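Glycosaminoglycan xylosylkinase (Hydra vulgaris, PDB 5XOM) probably phosphorylates xylose in the glycosaminoglycan linkage region of proteoglycans, as a secretory-pathway kinase of the Fam20 family. Local coordinates at residues A[361-364]-A[365-369]; A[329-332]-A[333-337]. All blocks are in the same frame, centred on the assembly; numbering follows the deposited sequence.

Contact 1: A[361-364]-A[365-369]; sequences LLAL and DRRLL
Ala363 meets Arg366 and Arg367 one helical turn on, in an i to i+3 and i to i+4 contact within helix 358-382, a long alpha-helix of the Fam20 kinase C-terminal region. Two arginines converge on one methyl group. The guanidinium of Arg367 lies flat against it, with Ala363 CB over the centre of one face and 3.6 Å above the plane. Its chain reaches there extended from CG to NE, passing alongside the Ala363 carbonyl, where Arg367 CG sits 3.2 Å from Ala363 O. Arg366 comes by another route: CG is anti to the backbone N (chi1 -175°), and a bend at chi3 (67°) folds the chain back toward the preceding turn, laying a face of its guanidinium over Ala363 CA. There Arg366 NH2 comes 3.5 Å from Ala363 CB.

Both charged ends are held beyond this turn. Arg366 NE and Arg367 NE form salt bridges to the two carboxylate oxygens of Asp307, while Arg366 NH2 and Arg367 NH1 bond to the carbonyls of Pro304 and Leu272. The contact thus ties helix 358-382 to the 303-307 loop and to the end of helix 259-273. The Asp365 carboxylate has other partners, its OD1 accepting from Ser338 and Ser340 near the start of helix 339-347.

Regular alpha-helical bonds run beneath the side chains. Arg366 N reaches Leu362 O at 3.0 Å, Arg367 N reaches Ala363 O at 2.8 Å, and Leu368 N reaches Leu364 O at 2.9 Å. On the Asp365 side, Leu362 CD2 stands 3.9 Å from Asp365 OD1.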
ATOM      1  N   LEU A 361     -18.392 -19.397  10.514  1.00 25.43           N
ATOM      2  CA  LEU A 361     -16.978 -19.136  10.776  1.00 27.26           C
ATOM      3  C   LEU A 361     -16.243 -20.433  11.080  1.00 29.26           C
ATOM      4  O   LEU A 361     -15.173 -20.697  10.522  1.00 25.43           O
ATOM      5  CB  LEU A 361     -16.841 -18.134  11.928  1.00 22.63           C
ATOM      6  CG  LEU A 361     -17.258 -16.720  11.523  1.00 22.91           C
ATOM      7  CD1 LEU A 361     -17.453 -15.802  12.720  1.00 21.81           C
ATOM      8  CD2 LEU A 361     -16.209 -16.141  10.567  1.00 25.38           C
ATOM      9  N   LEU A 362     -16.834 -21.286  11.925  1.00 25.65           N
ATOM     10  CA  LEU A 362     -16.198 -22.552  12.240  1.00 25.95           C
ATOM     11  C   LEU A 362     -16.251 -23.532  11.075  1.00 27.53           C
ATOM     12  O   LEU A 362     -15.398 -24.415  10.981  1.00 26.86           O
ATOM     13  CB  LEU A 362     -16.830 -23.157  13.500  1.00 32.97           C
ATOM     14  CG  LEU A 362     -16.575 -22.226  14.690  1.00 47.18           C
ATOM     15  CD1 LEU A 362     -17.401 -22.636  15.902  1.00 45.80           C
ATOM     16  CD2 LEU A 362     -15.071 -22.164  15.015  1.00 48.83           C
ATOM     17  N   ALA A 363     -17.226 -23.398  10.178  1.00 23.11           N
ATOM     18  CA  ALA A 363     -17.215 -24.234   8.980  1.00 28.64           C
ATOM     19  C   ALA A 363     -15.987 -23.949   8.122  1.00 26.94           C
ATOM     20  O   ALA A 363     -15.426 -24.859   7.500  1.00 28.12           O
ATOM     21  CB  ALA A 363     -18.504 -24.012   8.182  1.00 22.10           C
ATOM     22  N   LEU A 364     -15.564 -22.680   8.076  1.00 23.50           N
ATOM     23  CA  LEU A 364     -14.334 -22.297   7.379  1.00 27.81           C
ATOM     24  C   LEU A 364     -13.129 -23.070   7.902  1.00 28.00           C
ATOM     25  O   LEU A 364     -12.353 -23.639   7.126  1.00 35.56           O
ATOM     26  CB  LEU A 364     -14.100 -20.800   7.554  1.00 22.47           C
ATOM     27  CG  LEU A 364     -14.941 -19.899   6.670  1.00 33.49           C
ATOM     28  CD1 LEU A 364     -14.671 -18.464   7.042  1.00 29.94           C
ATOM     29  CD2 LEU A 364     -14.650 -20.164   5.193  1.00 31.48           C
ATOM     30  N   ASP A 365     -12.941 -23.077   9.225  1.00 30.02           N
ATOM     31  CA  ASP A 365     -11.794 -23.767   9.805  1.00 31.71           C
ATOM     32  C   ASP A 365     -11.880 -25.262   9.563  1.00 31.41           C
ATOM     33  O   ASP A 365     -10.863 -25.913   9.290  1.00 31.78           O
ATOM     34  CB  ASP A 365     -11.702 -23.473  11.302  1.00 26.68           C
ATOM     35  CG  ASP A 365     -11.545 -21.999  11.591  1.00 38.68           C
ATOM     36  OD1 ASP A 365     -12.007 -21.550  12.663  1.00 43.11           O
ATOM     37  OD2 ASP A 365     -10.960 -21.281  10.756  1.00 43.17           O
ATOM     38  N   ARG A 366     -13.085 -25.830   9.668  1.00 34.76           N
ATOM     39  CA  ARG A 366     -13.261 -27.247   9.368  1.00 25.37           C
ATOM     40  C   ARG A 366     -12.895 -27.552   7.922  1.00 28.24           C
ATOM     41  O   ARG A 366     -12.206 -28.539   7.640  1.00 26.91           O
ATOM     42  CB  ARG A 366     -14.702 -27.671   9.661  1.00 27.72           C
ATOM     43  CG  ARG A 366     -14.954 -29.162   9.488  1.00 28.06           C
ATOM     44  CD  ARG A 366     -16.378 -29.538   9.902  1.00 32.28           C
ATOM     45  NE  ARG A 366     -17.354 -28.947   8.997  1.00 27.38           N
ATOM     46  CZ  ARG A 366     -18.201 -27.982   9.342  1.00 32.83           C
ATOM     47  NH1 ARG A 366     -18.201 -27.511  10.582  1.00 24.37           N
ATOM     48  NH2 ARG A 366     -19.044 -27.487   8.445  1.00 23.96           N
ATOM     49  N   ARG A 367     -13.336 -26.707   6.992  1.00 27.34           N
ATOM     50  CA  ARG A 367     -13.092 -26.992   5.585  1.00 29.97           C
ATOM     51  C   ARG A 367     -11.637 -26.759   5.197  1.00 28.33           C
ATOM     52  O   ARG A 367     -11.143 -27.392   4.257  1.00 32.62           O
ATOM     53  CB  ARG A 367     -14.021 -26.143   4.726  1.00 32.74           C
ATOM     54  CG  ARG A 367     -15.470 -26.586   4.795  1.00 32.05           C
ATOM     55  CD  ARG A 367     -16.408 -25.499   4.320  1.00 27.11           C
ATOM     56  NE  ARG A 367     -17.780 -25.809   4.705  1.00 30.56           N
ATOM     57  CZ  ARG A 367     -18.780 -24.933   4.681  1.00 32.65           C
ATOM     58  NH1 ARG A 367     -18.561 -23.686   4.288  1.00 27.43           N
ATOM     59  NH2 ARG A 367     -19.999 -25.305   5.055  1.00 25.23           N
ATOM     60  N   LEU A 368     -10.934 -25.881   5.914  1.00 29.46           N
ATOM     61  CA  LEU A 368      -9.514 -25.695   5.648  1.00 31.15           C
ATOM     62  C   LEU A 368      -8.737 -26.973   5.936  1.00 34.25           C
ATOM     63  O   LEU A 368      -7.863 -27.365   5.152  1.00 37.42           O
ATOM     64  CB  LEU A 368      -8.977 -24.523   6.472  1.00 30.04           C
ATOM     65  CG  LEU A 368      -7.473 -24.236   6.418  1.00 33.42           C
ATOM     66  CD1 LEU A 368      -7.005 -24.058   4.984  1.00 31.59           C
ATOM     67  CD2 LEU A 368      -7.140 -23.003   7.242  1.00 36.89           C
ATOM     68  N   LEU A 369      -9.074 -27.667   7.029  1.00 34.42           N
ATOM     69  CA  LEU A 369      -8.439 -28.952   7.304  1.00 37.15           C
ATOM     70  C   LEU A 369      -8.786 -29.983   6.237  1.00 36.31           C
ATOM     71  O   LEU A 369      -7.950 -30.821   5.879  1.00 35.03           O
ATOM     72  CB  LEU A 369      -8.828 -29.471   8.685  1.00 41.90           C
ATOM     73  CG  LEU A 369      -8.316 -28.662   9.874  1.00 49.85           C
ATOM     74  CD1 LEU A 369      -8.738 -29.326  11.174  1.00 49.94           C
ATOM     75  CD2 LEU A 369      -6.801 -28.504   9.803  1.00 59.44           C
TER

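Contact 2: A[329-332]-A[333-337]; sequences LKIA and TSNEN
The C-terminal end of helix 323-334 is where this contact lies, with Thr333 and Ser334 turning their hydroxyls back onto the last turn before the chain leaves as a loop. Thr333 OG1 donates to Lys330 O at 3.0 Å, arriving from above the carbonyl plane. Its chi1 of 51° sets the hydroxyl between the backbone N and carbonyl carbon, facing the preceding turn. Ser334 OG adds a weak bond to the same oxygen at 3.2 Å, as does Ser334 N, so Lys330 O is gripped three times. Thr333 CG2 packs on Leu368 of helix 358-382. With an alanine here, Lys330 O would probably lose the strongest of its three bonds, and a gap would be likely to open beside Leu368.

Thr333 N still makes the regular helical bond to Leu329 O, whereas Asn335 N makes a weak, bent bond to Ile331 O at 3.0 Å (N-H...O angle 124°). Beyond it a water donates to Ala332 O and to Asn337 O, both at 2.8 Å, and accepts a weak bond from Asn335 ND2. Hydroxyls, weak N-H bonds and water together serve the carbonyls of the final turn, and their added donors probably ease the negative end of the helix dipole.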
ATOM      1  N   LEU A 329      -1.738 -21.473   2.296  1.00 31.72           N
ATOM      2  CA  LEU A 329      -2.607 -22.407   3.008  1.00 33.23           C
ATOM      3  C   LEU A 329      -1.907 -23.004   4.220  1.00 40.88           C
ATOM      4  O   LEU A 329      -2.554 -23.283   5.236  1.00 44.55           O
ATOM      5  CB  LEU A 329      -3.076 -23.529   2.082  1.00 30.77           C
ATOM      6  CG  LEU A 329      -4.075 -23.181   0.975  1.00 35.08           C
ATOM      7  CD1 LEU A 329      -4.492 -24.441   0.240  1.00 40.04           C
ATOM      8  CD2 LEU A 329      -5.287 -22.459   1.522  1.00 34.38           C
ATOM      9  N   LYS A 330      -0.594 -23.212   4.136  1.00 40.41           N
ATOM     10  CA  LYS A 330       0.105 -23.823   5.255  1.00 37.11           C
ATOM     11  C   LYS A 330       0.359 -22.816   6.364  1.00 35.66           C
ATOM     12  O   LYS A 330       0.313 -23.177   7.545  1.00 43.85           O
ATOM     13  CB  LYS A 330       1.430 -24.415   4.777  1.00 39.86           C
ATOM     14  CG  LYS A 330       1.261 -25.605   3.854  1.00 61.16           C
ATOM     15  CD  LYS A 330       2.177 -26.750   4.243  1.00 75.81           C
ATOM     16  CE  LYS A 330       3.552 -26.259   4.687  1.00 81.84           C
ATOM     17  NZ  LYS A 330       4.383 -25.738   3.563  1.00 82.23           N
ATOM     18  N   ILE A 331       0.579 -21.550   6.008  1.00 28.95           N
ATOM     19  CA  ILE A 331       0.635 -20.479   7.000  1.00 39.56           C
ATOM     20  C   ILE A 331      -0.708 -20.325   7.702  1.00 47.03           C
ATOM     21  O   ILE A 331      -0.767 -20.061   8.910  1.00 51.89           O
ATOM     22  CB  ILE A 331       1.082 -19.166   6.329  1.00 40.41           C
ATOM     23  CG1 ILE A 331       2.559 -19.253   5.925  1.00 43.28           C
ATOM     24  CG2 ILE A 331       0.816 -17.969   7.235  1.00 35.55           C
ATOM     25  CD1 ILE A 331       3.044 -18.056   5.132  1.00 43.61           C
ATOM     26  N   ALA A 332      -1.808 -20.506   6.966  1.00 47.20           N
ATOM     27  CA  ALA A 332      -3.131 -20.316   7.554  1.00 46.14           C
ATOM     28  C   ALA A 332      -3.447 -21.397   8.581  1.00 43.32           C
ATOM     29  O   ALA A 332      -4.061 -21.113   9.615  1.00 44.04           O
ATOM     30  CB  ALA A 332      -4.195 -20.288   6.454  1.00 36.85           C
ATOM     31  N   THR A 333      -3.022 -22.638   8.327  1.00 47.44           N
ATOM     32  CA  THR A 333      -3.279 -23.719   9.271  1.00 49.08           C
ATOM     33  C   THR A 333      -2.355 -23.681  10.482  1.00 51.41           C
ATOM     34  O   THR A 333      -2.716 -24.220  11.533  1.00 54.01           O
ATOM     35  CB  THR A 333      -3.132 -25.088   8.589  1.00 54.68           C
ATOM     36  OG1 THR A 333      -1.878 -25.152   7.905  1.00 66.36           O
ATOM     37  CG2 THR A 333      -4.247 -25.332   7.593  1.00 49.60           C
ATOM     38  N   SER A 334      -1.181 -23.064  10.366  1.00 51.19           N
ATOM     39  CA  SER A 334      -0.209 -23.043  11.450  1.00 56.67           C
ATOM     40  C   SER A 334      -0.222 -21.746  12.248  1.00 60.12           C
ATOM     41  O   SER A 334       0.514 -21.639  13.233  1.00 69.19           O
ATOM     42  CB  SER A 334       1.202 -23.301  10.905  1.00 56.50           C
ATOM     43  OG  SER A 334       1.728 -22.148  10.271  1.00 59.04           O
ATOM     44  N   ASN A 335      -1.029 -20.762  11.856  1.00 57.11           N
ATOM     45  CA  ASN A 335      -1.166 -19.562  12.670  1.00 53.97           C
ATOM     46  C   ASN A 335      -1.744 -19.922  14.033  1.00 52.47           C
ATOM     47  O   ASN A 335      -2.455 -20.918  14.190  1.00 54.07           O
ATOM     48  CB  ASN A 335      -2.073 -18.537  11.982  1.00 57.73           C
ATOM     49  CG  ASN A 335      -1.314 -17.601  11.057  1.00 67.94           C
ATOM     50  OD1 ASN A 335      -0.102 -17.430  11.184  1.00 77.21           O
ATOM     51  ND2 ASN A 335      -2.033 -16.978  10.127  1.00 63.24           N
ATOM     52  N   GLU A 336      -1.431 -19.101  15.035  1.00 59.54           N
ATOM     53  CA  GLU A 336      -2.030 -19.321  16.343  1.00 63.48           C
ATOM     54  C   GLU A 336      -3.485 -18.882  16.369  1.00 51.66           C
ATOM     55  O   GLU A 336      -4.257 -19.380  17.196  1.00 52.37           O
ATOM     56  CB  GLU A 336      -1.244 -18.581  17.429  1.00 66.73           C
ATOM     57  CG  GLU A 336      -1.219 -17.071  17.253  1.00 78.05           C
ATOM     58  CD  GLU A 336      -0.642 -16.348  18.459  1.00 89.20           C
ATOM     59  OE1 GLU A 336      -1.191 -16.507  19.571  1.00 90.52           O
ATOM     60  OE2 GLU A 336       0.360 -15.620  18.292  1.00 92.51           O
ATOM     61  N   ASN A 337      -3.875 -17.987  15.466  1.00 49.99           N
ATOM     62  CA  ASN A 337      -5.265 -17.599  15.276  1.00 48.46           C
ATOM     63  C   ASN A 337      -5.817 -18.310  14.049  1.00 43.63           C
ATOM     64  O   ASN A 337      -5.219 -18.250  12.969  1.00 39.47           O
ATOM     65  CB  ASN A 337      -5.391 -16.085  15.105  1.00 45.50           C
ATOM     66  CG  ASN A 337      -5.108 -15.329  16.388  1.00 50.22           C
ATOM     67  OD1 ASN A 337      -4.268 -14.433  16.417  1.00 50.04           O
ATOM     68  ND2 ASN A 337      -5.806 -15.692  17.457  1.00 52.17           N
TER
HETATM   69  O   HOH W   1      -5.016 -18.567  10.224  1.00 35.70           O

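In the fold
Contacts 1 and 2 belong to neighbouring helices, 358-382 and 323-334, with centres about 12 Å apart. Leu368 joins them: its CG packs 3.6 Å from Thr333 CG2, and its CD2 lies 4.1 Å from Ala332 CB. Contact 1 is partly buried, within the N-terminal part of a long helix, where regular backbone bonds leave the arginine side chains to pair with Asp307, outside both segments. Contact 2 is at the surface where a helix gives way to loop, and hydroxyls and a water supplement weakening backbone bonds. Both border helix 339-347, contact 1 through Leu361, Leu364 and Asp365, contact 2 through Asn335 and Asn337 on Leu342.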